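PDB 2AAN: auracyanin-A from Chloroflexus aurantiacus, which carries one copper ion in a cupredoxin fold and probably serves as a soluble electron acceptor for the membrane-bound alternative complex III. Local coordinates for residues Q57-L62 / A83-P88; V45-K50 / V107-T112. All blocks are in the same frame, centred on the assembly; numbering follows the deposited sequence.

Contact 1. Residues Q57-L62 / A83-P88; sequences QHNWIL and AANYLP. With CU (copper (II) ion), chain B.
The carboxamide of Gln-57 crosses the CE1 and OH side of Tyr-86 at about a right angle, the amide and ring planes 81° apart. NE2 donates to Tyr-86 OH at 2.8 Å, somewhat bent, with the hydroxyl tilted 22° from the amide plane, while Gln-57 OE1 sits at the ring edge, 3.5 Å from Tyr-86 CE1. Gln-57 puts CG between its own N and carbonyl carbon (chi1 38°) and then runs extended, which carries the amide across to the tyrosine. Two residues on, Asn-59 ND2 gives an almost straight hydrogen bond of 2.9 Å to Asn-85 OD1. The N-H is used in the plane of its own amide, yet it arrives above the carbonyl plane of Asn-85, and the two amides are strongly turned against each other.

In this cupredoxin fold 57-62 carries the upstream histidine ligand, apart from the ligand loop that holds Cys-123, His-128 and Met-132. His-58, between Gln-57 and Asn-59, points away from 83-88 and binds copper through ND1 at 2.1 Å. Asn-59 is second-shell here, because its OD1 accepts from the backbone N of Thr-124, next to the cysteine ligand. Its amide therefore links the two ligand-bearing segments to the loop that follows helix 67-80. Asn-85 is held in turn by a hydrogen bond from its ND2 to Ser-98 O, and Tyr-86 O is hydrogen-bonded to Thr-124 OG1.

Further along, polar contact gives way to apolar: Ile-61 and Leu-87 reach toward each other tip to tip, CD1 to CD1 at 3.7 Å. The same Ile-61 CD1 also meets Asn-85 ND2 at 4.0 Å, and Leu-87 packs on Ile-73 of helix 67-80.

Contact 2. Residues V45-K50 / V107-T112; sequences VTIRFK and VEVTFT
Two neighbouring antiparallel strands, 45-50 and 107-112, pair in the three-stranded sheet of the cupredoxin beta-sandwich, with 45-50 in the middle and 107-112 at one margin. The pairs Val-45/Phe-111, Ile-47/Val-109 and Phe-49/Val-107 each close two backbone hydrogen bonds, and their side chains lie on the face turned to the protein interior. There Phe-111 is set with CG between its N and carbonyl carbon (chi1 66°), and its ring lies alongside Val-45. Val-45 CB stands over one face in a CH-pi contact, 4.2 Å from the ring centroid, whereas Ile-47 CG1 meets the edge of the Phe-111 ring at CE2, 3.7 Å away. An alanine in place of Phe-111 would probably leave a gap beside Val-45 and Ile-47 and deprive the valine of its CH-pi partner. Nearer the copper end, Val-107 CG2 touches the edge of the Phe-49 ring at CD2, 4.0 Å away.

The opposite face, bearing Thr-46, Arg-48, Glu-108 and Thr-110, is more exposed and polar. Arg-48 and Glu-108 form a salt bridge whose hydrogen bond, Arg-48 NH1 to Glu-108 OE1 at 3.4 Å, is weak; the oxygen comes to the guanidinium edge, and the guanidinium and carboxylate planes are nearly perpendicular. The arginine chain is extended as far as NE, and Arg-48 CD also passes Glu-108 OE1 at 3.7 Å. At the non-hydrogen-bonded pair Thr-46/Thr-110 the two hydroxyls meet directly: Thr-46 OG1 lies 2.8 Å from Thr-110 OG1, a hydrogen bond in which either oxygen could be the donor.

The centres of the two contacts lie about 14 Å apart, and contact 1 is nested along the chain inside the loop closed by contact 2: strand 44-50 leads to 57-62, then come helix 67-80, the loop segment 83-88 and finally strand 106-112. Contact 2 belongs to the three-stranded sheet, while 57-62 runs into strand 61-63 of the five-stranded sheet. They meet between the sheets, where Trp-60 CH2 packs at 3.7 Å on both Ile-47 CG1 and Phe-111 CE2. At the copper end His-58 CB rests on Phe-49 CE2 at 3.4 Å. Phe-49 of the three-stranded sheet thus packs against the copper histidine, whose neighbours in sequence reach the loop after the helix.

Contact 1. Residues Q57-L62 / A83-P88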
loop_
_atom_site.group_PDB
_atom_site.type_symbol
_atom_site.label_atom_id
_atom_site.label_comp_id
_atom_site.label_asym_id
_atom_site.label_seq_id
_atom_site.Cartn_x
_atom_site.Cartn_y
_atom_site.Cartn_z
ATOM N N GLN A 57 -1.538 11.154 7.181
ATOM C CA GLN A 57 -2.373 10.089 6.646
ATOM C C GLN A 57 -1.471 9.217 5.807
ATOM O O GLN A 57 -0.515 9.698 5.255
ATOM C CB GLN A 57 -3.580 10.616 5.823
ATOM C CG GLN A 57 -3.290 11.818 4.996
ATOM C CD GLN A 57 -4.446 12.303 4.194
ATOM O OE1 GLN A 57 -5.508 11.685 4.151
ATOM N NE2 GLN A 57 -4.239 13.427 3.526
ATOM N N HIS A 58 -1.794 7.937 5.724
ATOM C CA HIS A 58 -1.087 6.998 4.867
ATOM C C HIS A 58 -2.070 5.967 4.324
ATOM O O HIS A 58 -3.068 5.632 4.969
ATOM C CB HIS A 58 -0.061 6.199 5.657
ATOM C CG HIS A 58 1.085 6.998 6.206
ATOM N ND1 HIS A 58 2.037 7.593 5.407
ATOM C CD2 HIS A 58 1.431 7.292 7.486
ATOM C CE1 HIS A 58 2.922 8.217 6.168
ATOM N NE2 HIS A 58 2.593 8.025 7.440
ATOM N N ASN A 59 -1.667 5.344 3.232
ATOM C CA ASN A 59 -2.306 4.107 2.805
ATOM C C ASN A 59 -1.268 3.088 2.357
ATOM O O ASN A 59 -0.061 3.355 2.388
ATOM C CB ASN A 59 -3.411 4.366 1.758
ATOM C CG ASN A 59 -2.922 5.080 0.518
ATOM O OD1 ASN A 59 -1.761 5.018 0.203
ATOM N ND2 ASN A 59 -3.828 5.769 -0.201
ATOM N N TRP A 60 -1.753 1.904 2.020
ATOM C CA TRP A 60 -0.915 0.779 1.534
ATOM C C TRP A 60 -1.627 0.257 0.325
ATOM O O TRP A 60 -2.712 -0.284 0.463
ATOM C CB TRP A 60 -0.802 -0.320 2.582
ATOM C CG TRP A 60 0.084 -1.471 2.203
ATOM C CD1 TRP A 60 1.378 -1.629 2.541
ATOM C CD2 TRP A 60 -0.300 -2.660 1.500
ATOM N NE1 TRP A 60 1.876 -2.808 2.010
ATOM C CE2 TRP A 60 0.855 -3.475 1.392
ATOM C CE3 TRP A 60 -1.479 -3.097 0.912
ATOM C CZ2 TRP A 60 0.856 -4.692 0.717
ATOM C CZ3 TRP A 60 -1.477 -4.311 0.243
ATOM C CH2 TRP A 60 -0.327 -5.107 0.175
ATOM N N ILE A 61 -1.029 0.490 -0.839
ATOM C CA ILE A 61 -1.615 0.128 -2.112
ATOM C C ILE A 61 -0.663 -0.813 -2.855
ATOM O O ILE A 61 0.493 -0.469 -3.119
ATOM C CB ILE A 61 -1.871 1.380 -2.982
ATOM C CG1 ILE A 61 -2.623 2.479 -2.203
ATOM C CG2 ILE A 61 -2.570 1.035 -4.291
ATOM C CD1 ILE A 61 -3.990 2.156 -1.621
ATOM N N LEU A 62 -1.174 -1.977 -3.219
ATOM C CA LEU A 62 -0.419 -2.963 -3.969
ATOM C C LEU A 62 -0.688 -2.823 -5.428
ATOM O O LEU A 62 -1.831 -2.945 -5.864
ATOM C CB LEU A 62 -0.825 -4.361 -3.544
ATOM C CG LEU A 62 -0.096 -5.546 -4.152
ATOM C CD1 LEU A 62 1.391 -5.500 -3.847
ATOM C CD2 LEU A 62 -0.667 -6.798 -3.584
ATOM N N ALA A 83 -11.284 11.527 -0.508
ATOM C CA ALA A 83 -12.490 10.722 -0.561
ATOM C C ALA A 83 -12.361 9.539 -1.545
ATOM O O ALA A 83 -13.089 8.569 -1.417
ATOM C CB ALA A 83 -13.687 11.585 -0.890
ATOM N N ALA A 84 -11.425 9.628 -2.494
ATOM C CA ALA A 84 -11.078 8.553 -3.426
ATOM C C ALA A 84 -9.785 7.862 -3.022
ATOM O O ALA A 84 -9.132 7.224 -3.857
ATOM C CB ALA A 84 -10.909 9.109 -4.815
ATOM N N ASN A 85 -9.391 8.031 -1.759
ATOM C CA ASN A 85 -8.183 7.414 -1.224
ATOM C C ASN A 85 -6.968 7.851 -2.027
ATOM O O ASN A 85 -6.028 7.096 -2.165
ATOM C CB ASN A 85 -8.324 5.870 -1.224
ATOM C CG ASN A 85 -7.367 5.144 -0.209
ATOM O OD1 ASN A 85 -6.648 5.765 0.577
ATOM N ND2 ASN A 85 -7.390 3.818 -0.242
ATOM N N TYR A 86 -6.977 9.080 -2.548
ATOM C CA TYR A 86 -5.878 9.556 -3.393
ATOM C C TYR A 86 -5.534 8.497 -4.422
ATOM O O TYR A 86 -4.364 8.186 -4.640
ATOM C CB TYR A 86 -4.648 9.915 -2.560
ATOM C CG TYR A 86 -4.904 11.033 -1.566
ATOM C CD1 TYR A 86 -5.092 10.759 -0.230
ATOM C CD2 TYR A 86 -4.973 12.363 -1.974
ATOM C CE1 TYR A 86 -5.316 11.784 0.690
ATOM C CE2 TYR A 86 -5.203 13.405 -1.056
ATOM C CZ TYR A 86 -5.379 13.085 0.282
ATOM O OH TYR A 86 -5.616 14.089 1.198
ATOM N N LEU A 87 -6.560 7.951 -5.064
ATOM C CA LEU A 87 -6.352 6.921 -6.088
ATOM C C LEU A 87 -7.255 7.143 -7.278
ATOM O O LEU A 87 -8.314 7.748 -7.153
ATOM C CB LEU A 87 -6.677 5.547 -5.513
ATOM C CG LEU A 87 -5.624 4.879 -4.652
ATOM C CD1 LEU A 87 -6.250 3.596 -4.140
ATOM C CD2 LEU A 87 -4.363 4.592 -5.430
ATOM N N PRO A 88 -6.828 6.654 -8.445
ATOM C CA PRO A 88 -7.720 6.654 -9.608
ATOM C C PRO A 88 -8.831 5.618 -9.491
ATOM O O PRO A 88 -8.648 4.542 -8.886
ATOM C CB PRO A 88 -6.794 6.283 -10.759
ATOM C CG PRO A 88 -5.744 5.494 -10.138
ATOM C CD PRO A 88 -5.527 6.048 -8.747
HETATM CU CU CU B . 1.994 7.836 3.361
#

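Contact 2. Residues V45-K50 / V107-T112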
loop_
_atom_site.group_PDB
_atom_site.type_symbol
_atom_site.label_atom_id
_atom_site.label_comp_id
_atom_site.label_asym_id
_atom_site.label_seq_id
_atom_site.Cartn_x
_atom_site.Cartn_y
_atom_site.Cartn_z
ATOM N N VAL A 45 -4.136 -13.082 2.414
ATOM C CA VAL A 45 -3.297 -12.143 3.152
ATOM C C VAL A 45 -4.167 -10.996 3.661
ATOM O O VAL A 45 -4.894 -10.374 2.879
ATOM C CB VAL A 45 -2.199 -11.502 2.247
ATOM C CG1 VAL A 45 -1.252 -10.574 3.112
ATOM C CG2 VAL A 45 -1.422 -12.561 1.505
ATOM N N THR A 46 -4.158 -10.779 4.974
ATOM C CA THR A 46 -4.724 -9.588 5.569
ATOM C C THR A 46 -3.531 -8.685 5.934
ATOM O O THR A 46 -2.675 -9.059 6.721
ATOM C CB THR A 46 -5.615 -9.891 6.812
ATOM O OG1 THR A 46 -6.729 -10.738 6.433
ATOM C CG2 THR A 46 -6.153 -8.571 7.410
ATOM N N ILE A 47 -3.458 -7.528 5.306
ATOM C CA ILE A 47 -2.521 -6.482 5.718
ATOM C C ILE A 47 -3.197 -5.624 6.776
ATOM O O ILE A 47 -4.297 -5.107 6.572
ATOM C CB ILE A 47 -2.073 -5.614 4.507
ATOM C CG1 ILE A 47 -1.305 -6.466 3.485
ATOM C CG2 ILE A 47 -1.280 -4.400 4.998
ATOM C CD1 ILE A 47 0.076 -6.793 3.868
ATOM N N ARG A 48 -2.584 -5.585 7.936
ATOM C CA ARG A 48 -3.014 -4.741 9.015
ATOM C C ARG A 48 -1.993 -3.610 9.116
ATOM O O ARG A 48 -0.884 -3.787 9.598
ATOM C CB ARG A 48 -3.097 -5.552 10.299
ATOM C CG ARG A 48 -3.638 -4.781 11.500
ATOM C CD ARG A 48 -3.830 -5.701 12.708
ATOM N NE ARG A 48 -4.125 -4.942 13.921
ATOM C CZ ARG A 48 -5.330 -4.476 14.263
ATOM N NH1 ARG A 48 -6.405 -4.690 13.495
ATOM N NH2 ARG A 48 -5.465 -3.784 15.394
ATOM N N PHE A 49 -2.380 -2.452 8.609
ATOM C CA PHE A 49 -1.505 -1.316 8.485
ATOM C C PHE A 49 -1.771 -0.363 9.610
ATOM O O PHE A 49 -2.871 0.131 9.767
ATOM C CB PHE A 49 -1.752 -0.652 7.147
ATOM C CG PHE A 49 -0.960 0.585 6.920
ATOM C CD1 PHE A 49 0.396 0.608 7.095
ATOM C CD2 PHE A 49 -1.591 1.754 6.508
ATOM C CE1 PHE A 49 1.147 1.746 6.840
ATOM C CE2 PHE A 49 -0.851 2.906 6.277
ATOM C CZ PHE A 49 0.544 2.894 6.474
ATOM N N LYS A 50 -0.745 -0.155 10.408
ATOM C CA LYS A 50 -0.831 0.682 11.571
ATOM C C LYS A 50 -0.131 1.998 11.273
ATOM O O LYS A 50 1.087 2.049 11.003
ATOM C CB LYS A 50 -0.156 0.007 12.751
ATOM C CG LYS A 50 -0.334 0.743 14.071
ATOM C CD LYS A 50 0.448 0.006 15.172
ATOM C CE LYS A 50 0.134 0.548 16.575
ATOM N NZ LYS A 50 0.009 2.036 16.608
ATOM N N VAL A 107 -5.797 0.180 9.905
ATOM C CA VAL A 107 -6.718 -0.228 8.881
ATOM C C VAL A 107 -6.300 -1.597 8.361
ATOM O O VAL A 107 -5.186 -2.058 8.589
ATOM C CB VAL A 107 -6.785 0.784 7.744
ATOM C CG1 VAL A 107 -7.170 2.165 8.287
ATOM C CG2 VAL A 107 -5.473 0.873 6.983
ATOM N N GLU A 108 -7.209 -2.263 7.669
ATOM C CA GLU A 108 -6.915 -3.596 7.135
ATOM C C GLU A 108 -7.386 -3.719 5.732
ATOM O O GLU A 108 -8.416 -3.178 5.354
ATOM C CB GLU A 108 -7.614 -4.714 7.932
ATOM C CG GLU A 108 -7.183 -4.809 9.392
ATOM C CD GLU A 108 -7.709 -6.077 10.091
ATOM O OE1 GLU A 108 -6.909 -6.708 10.831
ATOM O OE2 GLU A 108 -8.911 -6.424 9.901
ATOM N N VAL A 109 -6.645 -4.489 4.968
ATOM C CA VAL A 109 -7.132 -4.994 3.681
ATOM C C VAL A 109 -6.816 -6.474 3.542
ATOM O O VAL A 109 -5.691 -6.874 3.753
ATOM C CB VAL A 109 -6.532 -4.217 2.482
ATOM C CG1 VAL A 109 -5.066 -3.974 2.672
ATOM C CG2 VAL A 109 -6.778 -4.993 1.182
ATOM N N THR A 110 -7.832 -7.287 3.220
ATOM C CA THR A 110 -7.639 -8.707 2.931
ATOM C C THR A 110 -7.699 -8.929 1.426
ATOM O O THR A 110 -8.618 -8.432 0.750
ATOM C CB THR A 110 -8.729 -9.571 3.636
ATOM O OG1 THR A 110 -8.704 -9.318 5.051
ATOM C CG2 THR A 110 -8.531 -11.031 3.399
ATOM N N PHE A 111 -6.712 -9.646 0.885
ATOM C CA PHE A 111 -6.691 -9.947 -0.549
ATOM C C PHE A 111 -6.098 -11.333 -0.788
ATOM O O PHE A 111 -5.493 -11.918 0.086
ATOM C CB PHE A 111 -5.913 -8.880 -1.331
ATOM C CG PHE A 111 -4.430 -8.836 -1.016
ATOM C CD1 PHE A 111 -3.499 -9.442 -1.853
ATOM C CD2 PHE A 111 -3.960 -8.137 0.088
ATOM C CE1 PHE A 111 -2.150 -9.391 -1.584
ATOM C CE2 PHE A 111 -2.601 -8.074 0.355
ATOM C CZ PHE A 111 -1.701 -8.699 -0.467
ATOM N N THR A 112 -6.376 -11.871 -1.959
ATOM C CA THR A 112 -5.760 -13.093 -2.425
ATOM C C THR A 112 -4.460 -12.713 -3.111
ATOM O O THR A 112 -4.455 -11.913 -4.047
ATOM C CB THR A 112 -6.643 -13.810 -3.443
ATOM O OG1 THR A 112 -7.878 -14.205 -2.810
ATOM C CG2 THR A 112 -5.926 -15.056 -4.004
#